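Local coordinates for C2 toxin component I (PDB 2J3X), which is the enzymatic half of the binary C2 toxin, an ADP-ribosyltransferase whose target, as in related clostridial binary toxins, is probably actin, at residues K326-L329 against N330-I333; V102-P106 against K107-I111; D54-S57 against T58-F62. The protein carries 2 engineered substitutions. One frame throughout, in Å; residues are numbered along the deposited sequence.

Interaction 1. Residues K326-L329 against N330-I333; sequences KQKL and NEFI
The opening turns of helix 326-336 carry this contact, in which each residue of 326-329 meets the residue four places on. Backbone N-H groups of N330, E331, F332 and I333 reach back to the carbonyls of K326, Q327, K328 and L329; the bond from N330 N to K326 O is 2.8 Å long. Side chains lie along this ladder. E331 has its CG anti to its own carbonyl carbon (chi1 -74°), which lays the extended chain back over the preceding turn, with CG 3.1 Å from Q327 O and the carboxylate beyond it. A water joins this carboxylate to the backbone: it donates to K328 O at 3.0 Å and to E331 OE1 at 3.2 Å, so K328 O serves both the water and F332 N. The ammonium of K328 turns elsewhere, to a salt bridge with D325 just ahead of the helix, and K328 NZ stays 6.4 Å from E331 OE1. N330 folds back in the same sense as E331, its ND2 coming within 3.3 Å of K326 O at an angle too poor for a bond. These polar chains lie on the outer side of an amphipathic helix that covers strands 397-411 and 414-426 of the C-terminal ADP-ribosyltransferase-like half. L329 and I333, one turn apart, face those strands. I333 CD1 passes 4.4 Å from L329 CB, and L329 also packs on P405, T417 and V419. F332 swings its ring away from the preceding turn, CG being anti to the backbone N (chi1 -179°); it stacks with W336, meets F306 edge-to-face and lies on I403 and V419.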
# COMPACT_ATOMS: atom_id res chain seq x y z
N LYS A 326 -10.08 -11.01 14.66
CA LYS A 326 -9.84 -9.56 14.71
C LYS A 326 -8.99 -9.19 15.92
O LYS A 326 -8.22 -8.22 15.86
CB LYS A 326 -11.16 -8.77 14.72
CG LYS A 326 -11.98 -8.93 13.43
CD LYS A 326 -13.32 -8.18 13.50
CE LYS A 326 -13.91 -8.00 12.09
NZ LYS A 326 -15.27 -7.33 12.14
N GLN A 327 -9.14 -9.93 17.02
CA GLN A 327 -8.34 -9.67 18.23
C GLN A 327 -6.87 -9.84 17.91
O GLN A 327 -6.01 -9.05 18.36
CB GLN A 327 -8.72 -10.65 19.38
CG GLN A 327 -10.11 -10.46 19.98
CD GLN A 327 -10.56 -11.62 20.91
OE1 GLN A 327 -9.89 -12.66 21.04
NE2 GLN A 327 -11.73 -11.45 21.53
N LYS A 328 -6.54 -10.90 17.17
CA LYS A 328 -5.14 -11.12 16.85
C LYS A 328 -4.62 -10.00 15.91
O LYS A 328 -3.47 -9.55 16.04
CB LYS A 328 -4.93 -12.47 16.12
CG LYS A 328 -4.97 -13.69 17.03
CD LYS A 328 -4.60 -14.93 16.19
CE LYS A 328 -4.36 -16.16 17.09
NZ LYS A 328 -5.61 -16.56 17.81
N LEU A 329 -5.44 -9.62 14.93
CA LEU A 329 -5.03 -8.57 14.00
C LEU A 329 -4.78 -7.29 14.80
O LEU A 329 -3.78 -6.64 14.60
CB LEU A 329 -6.12 -8.33 12.96
CG LEU A 329 -6.21 -9.42 11.87
CD1 LEU A 329 -7.48 -9.19 11.04
CD2 LEU A 329 -4.96 -9.31 10.91
N ASN A 330 -5.69 -6.95 15.71
CA ASN A 330 -5.50 -5.72 16.50
C ASN A 330 -4.29 -5.76 17.38
O ASN A 330 -3.56 -4.74 17.50
CB ASN A 330 -6.75 -5.36 17.33
CG ASN A 330 -7.96 -4.98 16.44
OD1 ASN A 330 -7.80 -4.48 15.32
ND2 ASN A 330 -9.17 -5.23 16.96
N GLU A 331 -4.04 -6.92 18.00
CA GLU A 331 -2.87 -7.06 18.83
C GLU A 331 -1.61 -6.81 18.01
O GLU A 331 -0.71 -6.08 18.42
CB GLU A 331 -2.83 -8.47 19.43
CG GLU A 331 -3.87 -8.62 20.56
CD GLU A 331 -4.21 -10.08 20.83
OE1 GLU A 331 -3.54 -10.98 20.26
OE2 GLU A 331 -5.18 -10.31 21.61
N PHE A 332 -1.54 -7.48 16.86
CA PHE A 332 -0.34 -7.40 16.03
C PHE A 332 -0.11 -5.98 15.50
O PHE A 332 1.01 -5.49 15.51
CB PHE A 332 -0.43 -8.41 14.85
CG PHE A 332 0.79 -8.40 13.98
CD1 PHE A 332 1.91 -9.19 14.33
CD2 PHE A 332 0.83 -7.63 12.79
CE1 PHE A 332 3.06 -9.19 13.56
CE2 PHE A 332 2.01 -7.63 11.98
CZ PHE A 332 3.13 -8.37 12.38
N ILE A 333 -1.19 -5.35 15.02
CA ILE A 333 -1.09 -3.99 14.45
C ILE A 333 -0.66 -3.03 15.55
O ILE A 333 0.26 -2.20 15.34
CB ILE A 333 -2.42 -3.58 13.82
CG1 ILE A 333 -2.66 -4.44 12.57
CG2 ILE A 333 -2.45 -2.04 13.49
CD1 ILE A 333 -4.15 -4.52 12.10
O HOH W 1 -1.78 -11.52 17.63

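Interaction 2. Residues V102-P106 against K107-I111; sequences VNFTP and KELGI. With SO4 (sulfate ion), chain P.
T105 and E108 clasp one another at the start of a short 3-10 turn: T105 N donates to E108 OE1 at 3.0 Å, and E108 N returns a weak, 3.4 Å bond to T105 OG1. The carboxylate is met on its anti side, 16° out of its plane. Because T105 OG1 sits between the backbone N and the carbonyl carbon (chi1 61°), the hydroxyl is tucked against the turn, with E108 CG 3.3 Å from it. E108 OE2 is engaged by K143 in a salt bridge; K143 also bonds N103 O, and so probably eases the closeness of that carbonyl to E108 OE1. This reciprocal exchange has the pattern of a capping box, here on a brief turn in the loop that follows strand 98-102 of the N-terminal ADP-ribosyltransferase-like half. Packing is tight on the inner side. The F104 ring has E108 O at its edge, near the ring plane, while CD2 of F104 meets CD2 of L109 at 3.8 Å; the ring also lies on Y141, V164 and I193. P106 O closes the turn by taking two N-H groups from opposite faces of its plane, L109 N at 2.9 Å and I111 N at 3.0 Å. G110, with positive phi (67°), lets the chain bend between them, and P106 CB rests 4.0 Å from I111 CB. The outer side is looser. K107 runs its extended chain away from the turn into an exposed position. N103, centre of an inverse gamma turn, gives OD1 to S148 N, whereas its ND2 makes a weak bond to O3 of a sulfate, an ion also held by K50 and T51.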
# COMPACT_ATOMS: atom_id res chain seq x y z
N VAL A 102 -11.31 12.62 1.51
CA VAL A 102 -11.04 11.22 1.14
C VAL A 102 -11.32 10.24 2.28
O VAL A 102 -11.21 10.58 3.45
CB VAL A 102 -9.60 11.03 0.57
CG1 VAL A 102 -9.51 11.58 -0.86
CG2 VAL A 102 -8.54 11.73 1.42
N ASN A 103 -11.69 9.02 1.94
CA ASN A 103 -12.08 8.05 2.98
C ASN A 103 -10.86 7.38 3.64
O ASN A 103 -10.54 6.22 3.30
CB ASN A 103 -13.10 7.07 2.43
CG ASN A 103 -12.63 6.28 1.21
OD1 ASN A 103 -11.83 6.73 0.35
ND2 ASN A 103 -13.20 5.08 1.08
N PHE A 104 -10.14 8.12 4.50
CA PHE A 104 -9.08 7.52 5.37
C PHE A 104 -9.52 7.62 6.80
O PHE A 104 -9.86 8.74 7.26
CB PHE A 104 -7.71 8.20 5.26
CG PHE A 104 -6.93 7.80 4.08
CD1 PHE A 104 -7.17 8.40 2.82
CD2 PHE A 104 -5.89 6.90 4.21
CE1 PHE A 104 -6.42 8.04 1.71
CE2 PHE A 104 -5.17 6.50 3.11
CZ PHE A 104 -5.42 7.06 1.86
N THR A 105 -9.50 6.49 7.53
CA THR A 105 -9.68 6.49 8.99
C THR A 105 -8.35 6.65 9.70
O THR A 105 -7.29 6.50 9.05
CB THR A 105 -10.29 5.14 9.46
OG1 THR A 105 -9.38 4.11 9.10
CG2 THR A 105 -11.62 4.89 8.75
N PRO A 106 -8.36 6.94 11.03
CA PRO A 106 -7.06 6.95 11.73
C PRO A 106 -6.25 5.67 11.52
O PRO A 106 -5.05 5.78 11.27
CB PRO A 106 -7.44 7.14 13.20
CG PRO A 106 -8.80 7.91 13.13
CD PRO A 106 -9.49 7.35 11.90
N LYS A 107 -6.88 4.50 11.58
CA LYS A 107 -6.09 3.24 11.42
C LYS A 107 -5.36 3.22 10.09
O LYS A 107 -4.23 2.75 10.00
CB LYS A 107 -6.95 1.96 11.52
CG LYS A 107 -7.28 1.57 12.92
CD LYS A 107 -8.41 0.55 12.90
CE LYS A 107 -8.77 0.17 14.36
NZ LYS A 107 -9.63 -1.07 14.51
N GLU A 108 -6.02 3.72 9.03
CA GLU A 108 -5.41 3.79 7.69
C GLU A 108 -4.31 4.83 7.51
O GLU A 108 -3.66 4.89 6.46
CB GLU A 108 -6.52 4.04 6.64
CG GLU A 108 -7.55 2.95 6.61
CD GLU A 108 -8.58 3.23 5.53
OE1 GLU A 108 -9.40 4.13 5.73
OE2 GLU A 108 -8.52 2.57 4.46
N LEU A 109 -4.14 5.70 8.53
CA LEU A 109 -3.01 6.62 8.61
C LEU A 109 -2.00 6.08 9.62
O LEU A 109 -1.16 6.81 10.09
CB LEU A 109 -3.51 8.03 9.04
CG LEU A 109 -4.50 8.64 8.06
CD1 LEU A 109 -5.10 9.91 8.68
CD2 LEU A 109 -3.84 9.00 6.70
N GLY A 110 -2.13 4.79 9.98
CA GLY A 110 -1.23 4.21 10.98
C GLY A 110 -1.35 4.74 12.41
O GLY A 110 -0.39 4.66 13.19
N ILE A 111 -2.53 5.25 12.76
CA ILE A 111 -2.78 5.83 14.08
C ILE A 111 -3.61 4.88 14.88
O ILE A 111 -4.79 4.61 14.56
CB ILE A 111 -3.49 7.21 13.99
CG1 ILE A 111 -2.59 8.21 13.27
CG2 ILE A 111 -4.00 7.67 15.42
CD1 ILE A 111 -3.42 9.55 12.98
S SO4 P . -15.63 1.30 2.00
O1 SO4 P . -16.80 1.72 1.22
O2 SO4 P . -14.77 0.36 1.26
O3 SO4 P . -14.82 2.47 2.35
O4 SO4 P . -16.13 0.57 3.17

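Interaction 3. Residues D54-S57 against T58-F62; sequences DNFS and TDILF. With GOL (glycerol), chain H.
D54 and T58 join through the backbone near the end of helix 47-59, where T58 N donates to D54 O at 3.2 Å, D59 N to N55 O and I60 N to F56 O. D54 O is doubly gripped, for S57 OG also donates to it at 2.8 Å from the same face of the carbonyl plane. Apolar contact centres on F56 and I60: CG2 of I60 sits over one ring face as a CH-pi contact, 4.0 Å from the centroid, while the two side chains cross at about a right angle. Helices 65-73 and 77-90 cover this pair through M71 and L79. Among polar side chains, T58 OG1 exchanges a 2.9 Å hydrogen bond with glycerol O1, to which N55 OD1 is weakly linked. D59 bends back along the helix, CG anti to its carbonyl carbon (chi1 -63°), which puts N55 O over the carboxylate face, 3.0 Å from D59 CG and close to both oxygens without a hydrogen bond. The bond to OD1 comes instead from T407 N in strand 397-411. The carbonyl would at most tend to disfavour a negative charge on D59, an effect the T407 N-H probably offsets in part.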
# COMPACT_ATOMS: atom_id res chain seq x y z
N ASP A 54 -14.49 -3.13 -2.43
CA ASP A 54 -13.26 -2.39 -2.10
C ASP A 54 -12.25 -3.32 -1.46
O ASP A 54 -11.07 -3.31 -1.80
CB ASP A 54 -13.54 -1.18 -1.14
CG ASP A 54 -14.02 0.09 -1.90
OD1 ASP A 54 -13.80 0.21 -3.11
OD2 ASP A 54 -14.59 1.00 -1.27
N ASN A 55 -12.70 -4.13 -0.50
CA ASN A 55 -11.79 -5.09 0.14
C ASN A 55 -11.25 -6.11 -0.85
O ASN A 55 -10.07 -6.45 -0.84
CB ASN A 55 -12.56 -5.81 1.25
CG ASN A 55 -12.74 -4.96 2.49
OD1 ASN A 55 -12.07 -3.94 2.69
ND2 ASN A 55 -13.61 -5.41 3.37
N PHE A 56 -12.12 -6.59 -1.73
CA PHE A 56 -11.71 -7.54 -2.76
C PHE A 56 -10.66 -6.89 -3.69
O PHE A 56 -9.70 -7.54 -4.11
CB PHE A 56 -12.95 -8.03 -3.54
CG PHE A 56 -12.65 -9.19 -4.47
CD1 PHE A 56 -12.57 -10.50 -3.99
CD2 PHE A 56 -12.36 -8.94 -5.80
CE1 PHE A 56 -12.26 -11.57 -4.85
CE2 PHE A 56 -12.04 -10.00 -6.66
CZ PHE A 56 -12.00 -11.30 -6.21
N SER A 57 -10.87 -5.63 -4.06
CA SER A 57 -9.94 -4.94 -4.95
C SER A 57 -8.56 -4.79 -4.32
O SER A 57 -7.52 -4.75 -5.02
CB SER A 57 -10.50 -3.56 -5.42
OG SER A 57 -10.39 -2.56 -4.38
N THR A 58 -8.51 -4.74 -2.98
CA THR A 58 -7.21 -4.73 -2.25
C THR A 58 -6.62 -6.14 -2.25
O THR A 58 -5.43 -6.32 -2.51
CB THR A 58 -7.47 -4.27 -0.83
OG1 THR A 58 -7.90 -2.89 -0.88
CG2 THR A 58 -6.21 -4.37 0.03
N ASP A 59 -7.45 -7.13 -1.87
CA ASP A 59 -7.00 -8.53 -1.80
C ASP A 59 -6.25 -9.01 -3.05
O ASP A 59 -5.20 -9.67 -2.95
CB ASP A 59 -8.23 -9.46 -1.63
CG ASP A 59 -8.98 -9.22 -0.34
OD1 ASP A 59 -8.46 -8.59 0.59
OD2 ASP A 59 -10.16 -9.64 -0.32
N ILE A 60 -6.80 -8.70 -4.22
CA ILE A 60 -6.19 -9.15 -5.48
C ILE A 60 -4.85 -8.57 -5.81
O ILE A 60 -4.10 -9.21 -6.55
CB ILE A 60 -7.17 -9.03 -6.67
CG1 ILE A 60 -7.50 -7.54 -6.90
CG2 ILE A 60 -8.48 -9.87 -6.37
CD1 ILE A 60 -8.62 -7.30 -7.91
N LEU A 61 -4.50 -7.38 -5.24
CA LEU A 61 -3.14 -6.82 -5.47
C LEU A 61 -2.07 -7.70 -4.77
O LEU A 61 -0.87 -7.61 -5.06
CB LEU A 61 -3.06 -5.41 -4.86
CG LEU A 61 -4.15 -4.42 -5.34
CD1 LEU A 61 -3.84 -3.07 -4.55
CD2 LEU A 61 -3.99 -4.22 -6.80
N PHE A 62 -2.53 -8.49 -3.77
CA PHE A 62 -1.65 -9.29 -2.90
C PHE A 62 -2.02 -10.78 -2.97
O PHE A 62 -1.97 -11.50 -1.98
CB PHE A 62 -1.72 -8.76 -1.45
CG PHE A 62 -1.35 -7.29 -1.36
CD1 PHE A 62 -0.02 -6.86 -1.60
CD2 PHE A 62 -2.37 -6.34 -1.19
CE1 PHE A 62 0.28 -5.42 -1.58
CE2 PHE A 62 -2.07 -4.95 -1.20
CZ PHE A 62 -0.77 -4.53 -1.38
C1 GOL H . -8.60 -1.61 2.41
O1 GOL H . -9.51 -2.15 1.47
C2 GOL H . -7.58 -0.84 1.60
O2 GOL H . -8.15 0.10 0.74
C3 GOL H . -6.78 0.03 2.50
O3 GOL H . -6.18 0.76 1.48

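From the N terminus the order is interaction 3, interaction 2, interaction 1, strictly in series: none nests in or crosses another. Interaction 3 links neighbouring turns near the end of helix 47-59, interaction 2 closes a tight turn after strand 98-102, and interaction 1 winds the start of helix 326-336. The first two belong to the N-terminal ADP-ribosyltransferase-like half, the third to the C-terminal one. Strand 397-411 of the C-terminal half borders all three contacts, and reaches interaction 2 through a hydrogen bond from R402 to E108 O. Interactions 1 and 2 also touch directly, N330 OD1 lying 4.0 Å from K107 NZ, across the junction of the two halves.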